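Long-range contacts in protection of telomeres protein 1 (Schizosaccharomyces pombe, PDB 1QZG), which binds single-stranded telomeric DNA of consensus GGTTAC through this N-terminal OB-fold portion, protects the 3' overhang and regulates telomerase and telomere length: residues L107-I112 against D127-A132; T28-R33 against T43-F48; L89-G94 against M150-K155. All coordinates share one frame; numbering follows the deposited sequence.

Contact 1: L107-I112 against D127-A132. With nucleotides of chain A.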
loop_
_atom_site.group_PDB
_atom_site.type_symbol
_atom_site.label_atom_id
_atom_site.label_comp_id
_atom_site.label_asym_id
_atom_site.label_seq_id
_atom_site.Cartn_x
_atom_site.Cartn_y
_atom_site.Cartn_z
ATOM N N LEU C 107 -3.910 0.437 -2.734
ATOM C CA LEU C 107 -2.982 1.524 -2.460
ATOM C C LEU C 107 -1.606 1.214 -3.015
ATOM O O LEU C 107 -1.023 0.168 -2.708
ATOM C CB LEU C 107 -2.852 1.754 -0.953
ATOM C CG LEU C 107 -1.805 2.796 -0.520
ATOM C CD1 LEU C 107 -2.216 4.211 -1.007
ATOM C CD2 LEU C 107 -1.688 2.783 0.980
ATOM N N LEU C 108 -1.093 2.135 -3.824
ATOM C CA LEU C 108 0.231 2.023 -4.410
ATOM C C LEU C 108 1.146 3.023 -3.691
ATOM O O LEU C 108 0.844 4.220 -3.628
ATOM C CB LEU C 108 0.164 2.355 -5.906
ATOM C CG LEU C 108 1.421 2.221 -6.765
ATOM C CD1 LEU C 108 1.033 2.352 -8.245
ATOM C CD2 LEU C 108 2.438 3.290 -6.384
ATOM N N LEU C 109 2.256 2.534 -3.146
ATOM C CA LEU C 109 3.203 3.394 -2.440
ATOM C C LEU C 109 4.554 3.403 -3.133
ATOM O O LEU C 109 5.107 2.350 -3.474
ATOM C CB LEU C 109 3.371 2.931 -0.991
ATOM C CG LEU C 109 2.135 3.091 -0.098
ATOM C CD1 LEU C 109 2.287 2.247 1.179
ATOM C CD2 LEU C 109 1.977 4.582 0.268
ATOM N N HIS C 110 5.072 4.603 -3.369
ATOM C CA HIS C 110 6.373 4.766 -4.012
ATOM C C HIS C 110 7.380 5.345 -3.028
ATOM O O HIS C 110 7.185 6.452 -2.534
ATOM C CB HIS C 110 6.229 5.692 -5.224
ATOM C CG HIS C 110 7.506 5.959 -5.939
ATOM N ND1 HIS C 110 7.968 7.235 -6.183
ATOM C CD2 HIS C 110 8.436 5.120 -6.455
ATOM C CE1 HIS C 110 9.124 7.167 -6.814
ATOM N NE2 HIS C 110 9.430 5.896 -6.990
ATOM N N GLN C 111 8.434 4.580 -2.735
ATOM C CA GLN C 111 9.521 5.025 -1.824
ATOM C C GLN C 111 9.204 4.760 -0.357
ATOM O O GLN C 111 8.959 5.685 0.418
ATOM C CB GLN C 111 9.873 6.509 -2.058
ATOM C CG GLN C 111 10.593 6.773 -3.383
ATOM C CD GLN C 111 12.120 6.738 -3.268
ATOM O OE1 GLN C 111 12.733 7.657 -2.743
ATOM N NE2 GLN C 111 12.698 5.675 -3.752
ATOM N N ILE C 112 9.211 3.491 0.032
ATOM C CA ILE C 112 8.967 3.101 1.406
ATOM C C ILE C 112 10.185 2.335 1.909
ATOM O O ILE C 112 10.635 1.392 1.269
ATOM C CB ILE C 112 7.744 2.176 1.518
ATOM C CG1 ILE C 112 6.511 2.863 0.923
ATOM C CG2 ILE C 112 7.522 1.798 2.955
ATOM C CD1 ILE C 112 6.094 4.144 1.675
ATOM N N ASP C 127 10.821 10.663 3.029
ATOM C CA ASP C 127 10.277 12.018 3.031
ATOM C C ASP C 127 9.503 12.394 1.780
ATOM O O ASP C 127 8.476 13.065 1.857
ATOM C CB ASP C 127 11.393 13.048 3.219
ATOM C CG ASP C 127 11.951 13.051 4.622
ATOM O OD1 ASP C 127 11.193 12.742 5.567
ATOM O OD2 ASP C 127 13.145 13.376 4.782
ATOM N N GLN C 128 9.990 11.958 0.625
ATOM C CA GLN C 128 9.349 12.304 -0.635
ATOM C C GLN C 128 8.463 11.216 -1.232
ATOM O O GLN C 128 8.231 11.209 -2.444
ATOM C CB GLN C 128 10.417 12.697 -1.664
ATOM C CG GLN C 128 11.798 12.933 -1.079
ATOM C CD GLN C 128 12.505 11.670 -0.584
ATOM O OE1 GLN C 128 12.415 11.320 0.593
ATOM N NE2 GLN C 128 13.167 11.011 -1.483
ATOM N N PHE C 129 7.949 10.309 -0.404
ATOM C CA PHE C 129 7.111 9.234 -0.933
ATOM C C PHE C 129 5.896 9.771 -1.676
ATOM O O PHE C 129 5.398 10.865 -1.391
ATOM C CB PHE C 129 6.644 8.303 0.167
ATOM C CG PHE C 129 5.360 8.684 0.851
ATOM C CD1 PHE C 129 4.151 8.117 0.440
ATOM C CD2 PHE C 129 5.352 9.576 1.920
ATOM C CE1 PHE C 129 2.949 8.430 1.087
ATOM C CE2 PHE C 129 4.164 9.899 2.580
ATOM C CZ PHE C 129 2.957 9.322 2.164
ATOM N N ARG C 130 5.414 8.983 -2.634
ATOM C CA ARG C 130 4.252 9.323 -3.436
ATOM C C ARG C 130 3.268 8.167 -3.343
ATOM O O ARG C 130 3.627 7.077 -2.878
ATOM C CB ARG C 130 4.665 9.536 -4.893
ATOM C CG ARG C 130 5.628 10.700 -5.102
ATOM C CD ARG C 130 4.951 12.031 -4.817
ATOM N NE ARG C 130 5.866 13.161 -4.970
ATOM C CZ ARG C 130 6.385 13.849 -3.955
ATOM N NH1 ARG C 130 6.082 13.528 -2.702
ATOM N NH2 ARG C 130 7.210 14.856 -4.190
ATOM N N TYR C 131 2.031 8.390 -3.774
ATOM C CA TYR C 131 1.035 7.332 -3.709
ATOM C C TYR C 131 -0.140 7.511 -4.662
ATOM O O TYR C 131 -0.372 8.604 -5.200
ATOM C CB TYR C 131 0.493 7.210 -2.278
ATOM C CG TYR C 131 -0.560 8.241 -1.925
ATOM C CD1 TYR C 131 -1.916 7.963 -2.085
ATOM C CD2 TYR C 131 -0.198 9.511 -1.466
ATOM C CE1 TYR C 131 -2.891 8.922 -1.799
ATOM C CE2 TYR C 131 -1.166 10.483 -1.179
ATOM C CZ TYR C 131 -2.506 10.176 -1.350
ATOM O OH TYR C 131 -3.464 11.115 -1.078
ATOM N N ALA C 132 -0.851 6.407 -4.880
ATOM C CA ALA C 132 -2.056 6.378 -5.699
ATOM C C ALA C 132 -3.018 5.528 -4.872
ATOM O O ALA C 132 -2.644 4.468 -4.345
ATOM C CB ALA C 132 -1.783 5.729 -7.058
ATOM O "O5'" DG A 1 19.568 8.968 6.957
ATOM C "C5'" DG A 1 19.981 9.324 8.277
ATOM C "C4'" DG A 1 18.962 8.897 9.306
ATOM O "O4'" DG A 1 17.641 9.314 8.888
ATOM C "C3'" DG A 1 18.870 7.393 9.545
ATOM O "O3'" DG A 1 18.539 7.194 10.917
ATOM C "C2'" DG A 1 17.725 6.968 8.642
ATOM C "C1'" DG A 1 16.807 8.185 8.649
ATOM N N9 DG A 1 16.120 8.427 7.386
ATOM C C8 DG A 1 16.529 8.036 6.133
ATOM N N7 DG A 1 15.742 8.457 5.182
ATOM C C5 DG A 1 14.742 9.155 5.847
ATOM C C6 DG A 1 13.603 9.842 5.341
ATOM O O6 DG A 1 13.240 9.976 4.167
ATOM N N1 DG A 1 12.852 10.406 6.364
ATOM C C2 DG A 1 13.148 10.324 7.700
ATOM N N2 DG A 1 12.290 10.940 8.530
ATOM N N3 DG A 1 14.202 9.687 8.189
ATOM C C4 DG A 1 14.952 9.132 7.209
#
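In the OB-fold barrel that carries telomeric DNA, Leu108 and His110 pair with Ala132 and Arg130 as two neighbouring antiparallel strands, whose short axes run at 159° to each other. Each of these is a hydrogen-bonded pair. Leu108 N donates to Ala132 O at 2.8 Å along an almost straight path (177°), and His110 N donates to Arg130 O at 2.9 Å; Ala132 N and Arg130 N return bonds to Leu108 O and His110 O. Between them Leu109 and Tyr131 form a non-hydrogen-bonded pair. Their side chains go to the other face of the sheet, where the CD2 methyl of Leu109 rests 3.9 Å from Tyr131 CB and 4.1 Å from Phe129 CE1. The Phe129 ring, its CG held between backbone N and carbonyl carbon (chi1 89°), meets that methyl obliquely, while its CB sits 3.3 Å from His110 O. The Tyr131 hydroxyl bonds to Gln148. The first chain turns a corner at His110 and Gln111, the second at Asp127 and Gln128. Gln111, whose CG lies over the centre of the His110 imidazole, joins Ile112 opposite Val45 in a G1 bulge. The second corner places Asp127 against the guanine DG1 of chain A. Its backbone N donates to DG1 O6 at 2.8 Å, and its carboxylate OD1 accepts from DG1 N1 at 3.0 Å in a weak bond, so two polar groups of the base edge are read by one residue. With an alanine here the backbone bond to O6 could persist, but the guanine N1 would probably lose its carboxylate acceptor and the base be held less specifically. The pairing belongs to the last two strands of the OB-fold barrel, bent so that Asp127 reaches the DNA.

Contact 2: T28-R33 against T43-F48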
loop_
_atom_site.group_PDB
_atom_site.type_symbol
_atom_site.label_atom_id
_atom_site.label_comp_id
_atom_site.label_asym_id
_atom_site.label_seq_id
_atom_site.Cartn_x
_atom_site.Cartn_y
_atom_site.Cartn_z
ATOM N N THR C 28 9.224 -0.875 -10.197
ATOM C CA THR C 28 9.420 -2.234 -9.732
ATOM C C THR C 28 8.873 -2.318 -8.312
ATOM O O THR C 28 9.184 -1.474 -7.473
ATOM C CB THR C 28 10.909 -2.602 -9.701
ATOM O OG1 THR C 28 11.430 -2.590 -11.036
ATOM C CG2 THR C 28 11.102 -3.981 -9.092
ATOM N N PHE C 29 8.056 -3.329 -8.052
ATOM C CA PHE C 29 7.465 -3.521 -6.737
ATOM C C PHE C 29 7.940 -4.795 -6.078
ATOM O O PHE C 29 8.480 -5.694 -6.716
ATOM C CB PHE C 29 5.940 -3.605 -6.835
ATOM C CG PHE C 29 5.302 -2.383 -7.393
ATOM C CD1 PHE C 29 5.301 -2.146 -8.762
ATOM C CD2 PHE C 29 4.709 -1.452 -6.547
ATOM C CE1 PHE C 29 4.721 -0.997 -9.284
ATOM C CE2 PHE C 29 4.127 -0.296 -7.054
ATOM C CZ PHE C 29 4.132 -0.067 -8.428
ATOM N N GLN C 30 7.719 -4.865 -4.775
ATOM C CA GLN C 30 8.052 -6.062 -4.038
ATOM C C GLN C 30 6.754 -6.583 -3.434
ATOM O O GLN C 30 6.000 -5.825 -2.832
ATOM C CB GLN C 30 9.072 -5.777 -2.913
ATOM C CG GLN C 30 9.960 -6.900 -2.471
ATOM C CD GLN C 30 10.862 -6.444 -1.333
ATOM O OE1 GLN C 30 11.133 -5.233 -1.165
ATOM N NE2 GLN C 30 11.300 -7.371 -0.500
ATOM N N SER C 31 6.499 -7.881 -3.599
ATOM C CA SER C 31 5.278 -8.482 -3.068
ATOM C C SER C 31 5.283 -8.286 -1.561
ATOM O O SER C 31 6.339 -8.144 -0.965
ATOM C CB SER C 31 5.209 -9.980 -3.404
ATOM O OG SER C 31 6.231 -10.668 -2.720
ATOM N N ILE C 32 4.109 -8.282 -0.943
ATOM C CA ILE C 32 4.048 -8.083 0.494
ATOM C C ILE C 32 4.775 -9.180 1.261
ATOM O O ILE C 32 5.510 -8.899 2.210
ATOM C CB ILE C 32 2.590 -7.985 0.998
ATOM C CG1 ILE C 32 1.899 -6.769 0.365
ATOM C CG2 ILE C 32 2.573 -7.903 2.513
ATOM C CD1 ILE C 32 2.611 -5.432 0.602
ATOM N N ARG C 33 4.577 -10.430 0.857
ATOM C CA ARG C 33 5.228 -11.534 1.549
ATOM C C ARG C 33 6.749 -11.399 1.572
ATOM O O ARG C 33 7.368 -11.563 2.618
ATOM C CB ARG C 33 4.836 -12.871 0.913
ATOM C CG ARG C 33 5.380 -14.087 1.638
ATOM C CD ARG C 33 4.852 -14.132 3.064
ATOM N NE ARG C 33 5.611 -15.054 3.905
ATOM C CZ ARG C 33 6.758 -14.755 4.513
ATOM N NH1 ARG C 33 7.290 -13.545 4.385
ATOM N NH2 ARG C 33 7.381 -15.678 5.237
ATOM N N THR C 43 16.035 -1.375 3.142
ATOM C CA THR C 43 15.958 -1.200 1.694
ATOM C C THR C 43 14.768 -0.278 1.387
ATOM O O THR C 43 13.881 -0.113 2.225
ATOM C CB THR C 43 15.757 -2.563 0.954
ATOM O OG1 THR C 43 14.563 -3.205 1.423
ATOM C CG2 THR C 43 16.947 -3.494 1.195
ATOM N N ILE C 44 14.764 0.334 0.206
ATOM C CA ILE C 44 13.677 1.213 -0.206
ATOM C C ILE C 44 12.911 0.497 -1.315
ATOM O O ILE C 44 13.502 0.030 -2.287
ATOM C CB ILE C 44 14.201 2.560 -0.749
ATOM C CG1 ILE C 44 15.112 3.230 0.284
ATOM C CG2 ILE C 44 13.030 3.481 -1.064
ATOM C CD1 ILE C 44 15.843 4.455 -0.258
ATOM N N VAL C 45 11.593 0.419 -1.177
ATOM C CA VAL C 45 10.784 -0.285 -2.164
ATOM C C VAL C 45 9.512 0.446 -2.550
ATOM O O VAL C 45 9.176 1.494 -1.990
ATOM C CB VAL C 45 10.342 -1.664 -1.623
ATOM C CG1 VAL C 45 11.547 -2.457 -1.155
ATOM C CG2 VAL C 45 9.344 -1.475 -0.465
ATOM N N ASN C 46 8.816 -0.132 -3.524
ATOM C CA ASN C 46 7.528 0.366 -3.979
ATOM C C ASN C 46 6.583 -0.781 -3.661
ATOM O O ASN C 46 6.946 -1.946 -3.821
ATOM C CB ASN C 46 7.534 0.643 -5.483
ATOM C CG ASN C 46 8.517 1.712 -5.858
ATOM O OD1 ASN C 46 8.584 2.764 -5.208
ATOM N ND2 ASN C 46 9.298 1.458 -6.899
ATOM N N LEU C 47 5.381 -0.451 -3.210
ATOM C CA LEU C 47 4.404 -1.456 -2.842
ATOM C C LEU C 47 3.063 -1.173 -3.494
ATOM O O LEU C 47 2.755 -0.038 -3.862
ATOM C CB LEU C 47 4.254 -1.491 -1.319
ATOM C CG LEU C 47 5.576 -1.730 -0.577
ATOM C CD1 LEU C 47 5.418 -1.418 0.897
ATOM C CD2 LEU C 47 6.032 -3.177 -0.789
ATOM N N PHE C 48 2.271 -2.223 -3.631
ATOM C CA PHE C 48 0.962 -2.129 -4.249
ATOM C C PHE C 48 0.151 -3.229 -3.598
ATOM O O PHE C 48 0.381 -4.417 -3.848
ATOM C CB PHE C 48 1.095 -2.365 -5.758
ATOM C CG PHE C 48 -0.011 -1.755 -6.581
ATOM C CD1 PHE C 48 0.204 -1.462 -7.925
ATOM C CD2 PHE C 48 -1.261 -1.488 -6.027
ATOM C CE1 PHE C 48 -0.811 -0.913 -8.709
ATOM C CE2 PHE C 48 -2.281 -0.940 -6.801
ATOM C CZ PHE C 48 -2.053 -0.652 -8.148
HETATM O O HOH W 1 10.465 -1.994 -5.188
HETATM O O HOH W 2 3.691 -4.905 -3.182
HETATM O O HOH W 3 13.705 -5.482 -0.762
#
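Phe29, Asn46 and Gln30 carry most of this interface, where the strand 27-30 of a small two-stranded hairpin crosses the long strand 43-59 of the OB-fold barrel nearly at right angles (84° between the short segments). The Phe29 ring meets the backbone of the barrel strand with its edge. Its CD2 comes within 3.5 Å of Leu47 C, while Phe48 CD1 lies over one face. The two phenyl rings meet obliquely, with planes 43° apart and centroids separated by 5.8 Å. Phe29 also meets Tyr22 of the partner hairpin strand, and Phe48 meets Phe163 and Trp134, which makes the pair part of a wider aromatic cluster.

Asn46 is the polar link. Its ND2 donates to Thr28 O at 3.0 Å, tilted from that carbonyl's plane, and its OD1 accepts from Gln111 N, which fixes the rotation of the amide and ties hairpin to barrel through one side chain. Thr28 O takes a second donor, a water that in turn accepts from Asn46 N, so that carbonyl is gripped twice.

The backbone of Gln30 completes the crossing: its N donates to Asn46 O almost straight out from the carbonyl, at 3.2 Å. The extended side chain of Gln30, with CG anti to the backbone N (chi1 -154°), reaches a water that donates to OE1 at 2.6 Å and lies 3.3 Å from Thr43 OG1. The helix that starts after Ser31, its N-cap residue, brings Ile32 down on Leu47, whose CD2 methyl turns back toward the segment 28-33, meeting Ile32 CD1 of the helix at 4.3 Å and Gln30 O of the strand at 3.3 Å.

Contact 3: L89-G94 against M150-K155. With nucleotides of chain A.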
loop_
_atom_site.group_PDB
_atom_site.type_symbol
_atom_site.label_atom_id
_atom_site.label_comp_id
_atom_site.label_asym_id
_atom_site.label_seq_id
_atom_site.Cartn_x
_atom_site.Cartn_y
_atom_site.Cartn_z
ATOM N N LEU C 89 3.182 6.039 7.436
ATOM C CA LEU C 89 3.397 7.086 6.446
ATOM C C LEU C 89 3.501 8.429 7.162
ATOM O O LEU C 89 2.594 8.774 7.919
ATOM C CB LEU C 89 2.246 7.093 5.456
ATOM C CG LEU C 89 2.071 5.769 4.721
ATOM C CD1 LEU C 89 0.800 5.758 3.889
ATOM C CD2 LEU C 89 3.287 5.492 3.858
ATOM N N PHE C 90 4.576 9.176 6.929
ATOM C CA PHE C 90 4.770 10.463 7.596
ATOM C C PHE C 90 4.873 11.617 6.632
ATOM O O PHE C 90 5.206 11.448 5.458
ATOM C CB PHE C 90 6.063 10.471 8.415
ATOM C CG PHE C 90 6.099 9.472 9.537
ATOM C CD1 PHE C 90 6.693 8.226 9.360
ATOM C CD2 PHE C 90 5.586 9.800 10.787
ATOM C CE1 PHE C 90 6.786 7.324 10.422
ATOM C CE2 PHE C 90 5.672 8.903 11.856
ATOM C CZ PHE C 90 6.273 7.664 11.674
ATOM N N SER C 91 4.602 12.811 7.142
ATOM C CA SER C 91 4.749 14.002 6.340
ATOM C C SER C 91 5.190 15.156 7.223
ATOM O O SER C 91 4.608 15.401 8.282
ATOM C CB SER C 91 3.463 14.376 5.627
ATOM O OG SER C 91 3.719 15.508 4.808
ATOM N N LYS C 92 6.238 15.838 6.776
ATOM C CA LYS C 92 6.803 16.983 7.477
ATOM C C LYS C 92 6.423 18.232 6.689
ATOM O O LYS C 92 6.888 19.329 6.993
ATOM C CB LYS C 92 8.330 16.881 7.516
ATOM C CG LYS C 92 8.880 15.625 8.142
ATOM C CD LYS C 92 10.395 15.588 8.004
ATOM C CE LYS C 92 10.995 14.358 8.675
ATOM N NZ LYS C 92 10.694 14.297 10.137
ATOM N N GLN C 93 5.586 18.056 5.671
ATOM C CA GLN C 93 5.163 19.166 4.819
ATOM C C GLN C 93 3.650 19.377 4.853
ATOM O O GLN C 93 3.031 19.706 3.839
ATOM C CB GLN C 93 5.630 18.915 3.373
ATOM C CG GLN C 93 5.227 17.544 2.815
ATOM C CD GLN C 93 5.727 17.289 1.391
ATOM O OE1 GLN C 93 6.911 17.449 1.092
ATOM N NE2 GLN C 93 4.820 16.874 0.516
ATOM N N GLY C 94 3.056 19.196 6.026
ATOM C CA GLY C 94 1.620 19.362 6.139
ATOM C C GLY C 94 0.933 18.018 5.995
ATOM O O GLY C 94 1.566 17.025 5.629
ATOM N N MET C 150 -3.217 16.816 -2.993
ATOM C CA MET C 150 -2.491 16.633 -4.234
ATOM C C MET C 150 -0.983 16.434 -4.191
ATOM O O MET C 150 -0.465 15.646 -4.994
ATOM C CB MET C 150 -2.775 17.816 -5.156
ATOM C CG MET C 150 -4.241 18.160 -5.306
ATOM S SD MET C 150 -5.122 16.968 -6.336
ATOM C CE MET C 150 -4.283 17.174 -7.900
ATOM N N PRO C 151 -0.251 17.079 -3.307
ATOM C CA PRO C 151 1.217 17.045 -3.349
ATOM C C PRO C 151 1.876 15.697 -3.342
ATOM O O PRO C 151 2.878 15.508 -4.040
ATOM C CB PRO C 151 1.617 17.831 -2.100
ATOM C CG PRO C 151 0.398 18.615 -1.745
ATOM C CD PRO C 151 -0.770 17.673 -2.040
ATOM N N ARG C 152 1.323 14.621 -2.794
ATOM C CA ARG C 152 2.022 13.338 -3.029
ATOM C C ARG C 152 1.396 12.395 -4.096
ATOM O O ARG C 152 1.879 11.276 -4.279
ATOM C CB ARG C 152 2.159 12.551 -1.722
ATOM C CG ARG C 152 3.157 13.134 -0.754
ATOM C CD ARG C 152 2.896 12.616 0.656
ATOM N NE ARG C 152 3.597 13.382 1.656
ATOM C CZ ARG C 152 4.918 13.421 1.766
ATOM N NH1 ARG C 152 5.678 12.736 0.922
ATOM N NH2 ARG C 152 5.480 14.166 2.710
ATOM N N LEU C 153 0.353 12.821 -4.794
ATOM C CA LEU C 153 -0.323 11.962 -5.762
ATOM C C LEU C 153 0.483 11.656 -7.004
ATOM O O LEU C 153 1.152 12.524 -7.557
ATOM C CB LEU C 153 -1.652 12.574 -6.196
ATOM C CG LEU C 153 -2.763 12.710 -5.160
ATOM C CD1 LEU C 153 -4.027 13.242 -5.806
ATOM C CD2 LEU C 153 -3.041 11.369 -4.476
ATOM N N MET C 154 0.406 10.407 -7.446
ATOM C CA MET C 154 1.080 9.961 -8.632
ATOM C C MET C 154 0.084 9.830 -9.752
ATOM O O MET C 154 -1.026 9.354 -9.516
ATOM C CB MET C 154 1.712 8.593 -8.433
ATOM C CG MET C 154 2.763 8.517 -7.372
ATOM S SD MET C 154 3.220 6.810 -6.989
ATOM C CE MET C 154 3.609 6.187 -8.624
ATOM N N LYS C 155 0.454 10.239 -10.957
ATOM C CA LYS C 155 -0.447 10.092 -12.081
ATOM C C LYS C 155 -0.305 8.625 -12.463
ATOM O O LYS C 155 0.802 8.094 -12.522
ATOM C CB LYS C 155 -0.022 10.998 -13.234
ATOM P P DT A 4 10.444 8.422 19.762
ATOM O OP1 DT A 4 10.506 8.919 21.160
ATOM O OP2 DT A 4 10.056 7.012 19.497
ATOM O "O5'" DT A 4 9.415 9.365 19.013
ATOM C "C5'" DT A 4 8.248 8.835 18.441
ATOM C "C4'" DT A 4 7.460 9.942 17.790
ATOM O "O4'" DT A 4 8.148 10.406 16.597
ATOM C "C3'" DT A 4 6.087 9.476 17.331
ATOM O "O3'" DT A 4 5.091 10.384 17.786
ATOM C "C2'" DT A 4 6.187 9.431 15.817
ATOM C "C1'" DT A 4 7.224 10.495 15.529
ATOM N N1 DT A 4 7.952 10.307 14.253
ATOM C C2 DT A 4 7.882 11.323 13.328
ATOM O O2 DT A 4 7.295 12.367 13.534
ATOM N N3 DT A 4 8.524 11.071 12.140
ATOM C C4 DT A 4 9.217 9.929 11.796
ATOM O O4 DT A 4 9.710 9.826 10.673
ATOM C C5 DT A 4 9.286 8.915 12.823
ATOM C C7 DT A 4 10.050 7.660 12.543
ATOM C C6 DT A 4 8.658 9.149 13.987
ATOM P P DT A 3 13.723 5.272 15.933
ATOM O OP1 DT A 3 14.753 4.215 16.083
ATOM O OP2 DT A 3 12.375 5.072 16.518
ATOM O "O5'" DT A 3 14.376 6.576 16.569
ATOM C "C5'" DT A 3 14.041 7.869 16.115
ATOM C "C4'" DT A 3 13.486 8.700 17.249
ATOM O "O4'" DT A 3 13.324 10.038 16.744
ATOM C "C3'" DT A 3 12.091 8.277 17.697
ATOM O "O3'" DT A 3 11.844 8.751 19.033
ATOM C "C2'" DT A 3 11.209 8.964 16.673
ATOM C "C1'" DT A 3 11.965 10.261 16.395
ATOM N N1 DT A 3 11.954 10.699 14.991
ATOM C C2 DT A 3 11.313 11.870 14.692
ATOM O O2 DT A 3 10.704 12.520 15.525
ATOM N N3 DT A 3 11.406 12.255 13.378
ATOM C C4 DT A 3 12.056 11.585 12.356
ATOM O O4 DT A 3 12.077 12.066 11.227
ATOM C C5 DT A 3 12.676 10.338 12.736
ATOM C C7 DT A 3 13.372 9.523 11.691
ATOM C C6 DT A 3 12.597 9.962 14.018
HETATM O O HOH W 4 7.650 14.930 4.567
#
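One hydrogen bond joins Ser91 and Arg152 directly: Arg152 NH2 donates to Ser91 OG at 3.1 Å with an angle of 171°, and the oxygen lies in the guanidinium plane, at its edge. The same OG accepts from Gln93 N at 3.3 Å, closing an ST turn just where strand 85-91 ends. A water, also at the guanidinium edge, accepts from Lys92 N at 2.8 Å and weakly from Arg152 NH2. The other guanidinium nitrogens have partners beyond the two segments, NE in a salt bridge with Asp96 and NH1 on the carbonyls of Asp127 and Phe129, so bonds on NE, NH1 and NH2 fix the orientation of the guanidinium plane.

Stacking adds to this. The Gln93 amide lies over one face of the guanidinium, the planes 27° apart, with NE2 3.5 Å above it; the Phe90 carbonyl O faces the other side, toward the rim. Because CG of Gln93 is tucked between backbone N and carbonyl carbon (chi1 52°), the extended chain points back at Arg152, and NE2 bonds to Asp96 as well. Arg152 reaches across with its chain extended from CG to NE, starting from a type I turn, Met150 to Leu153, in the loop that leads from the OB-fold barrel to the C-terminal helix 158-175.

Contacts with DNA lie on the far side of the strand end. The Phe90 ring has the thymine DT4 of chain A over one face, C4 of that base above the ring centre and Phe90 CZ 3.5 Å from DT4 C5. Lys92 NZ donates to O4 of DT3 of chain A at 2.8 Å, while Asp66 forms a salt bridge with the same NZ, which probably offsets its charge.

All three contacts draw on the same curled sheet. Contacts 1 and 2 have centres 10 Å apart and share the barrel wall: Leu109 N lies 2.7 Å from Leu47 O, and Val45 N 2.8 Å from Ile112 O, both probable hydrogen bonds. Contact 1 is nested within the loop closed by contact 3, centre to centre 8 Å, and Tyr131 N lies 2.9 Å from Arg152 O. Contacts 2 and 3 do not touch, their centres 19 Å apart. DNA is met directly by contacts 1 and 3, whereas contact 2 comes no nearer than about 6 Å. The bound thymidine-5'-phosphate lies about 7 Å from the Phe90 side chain and about 13 Å from that of Ile112.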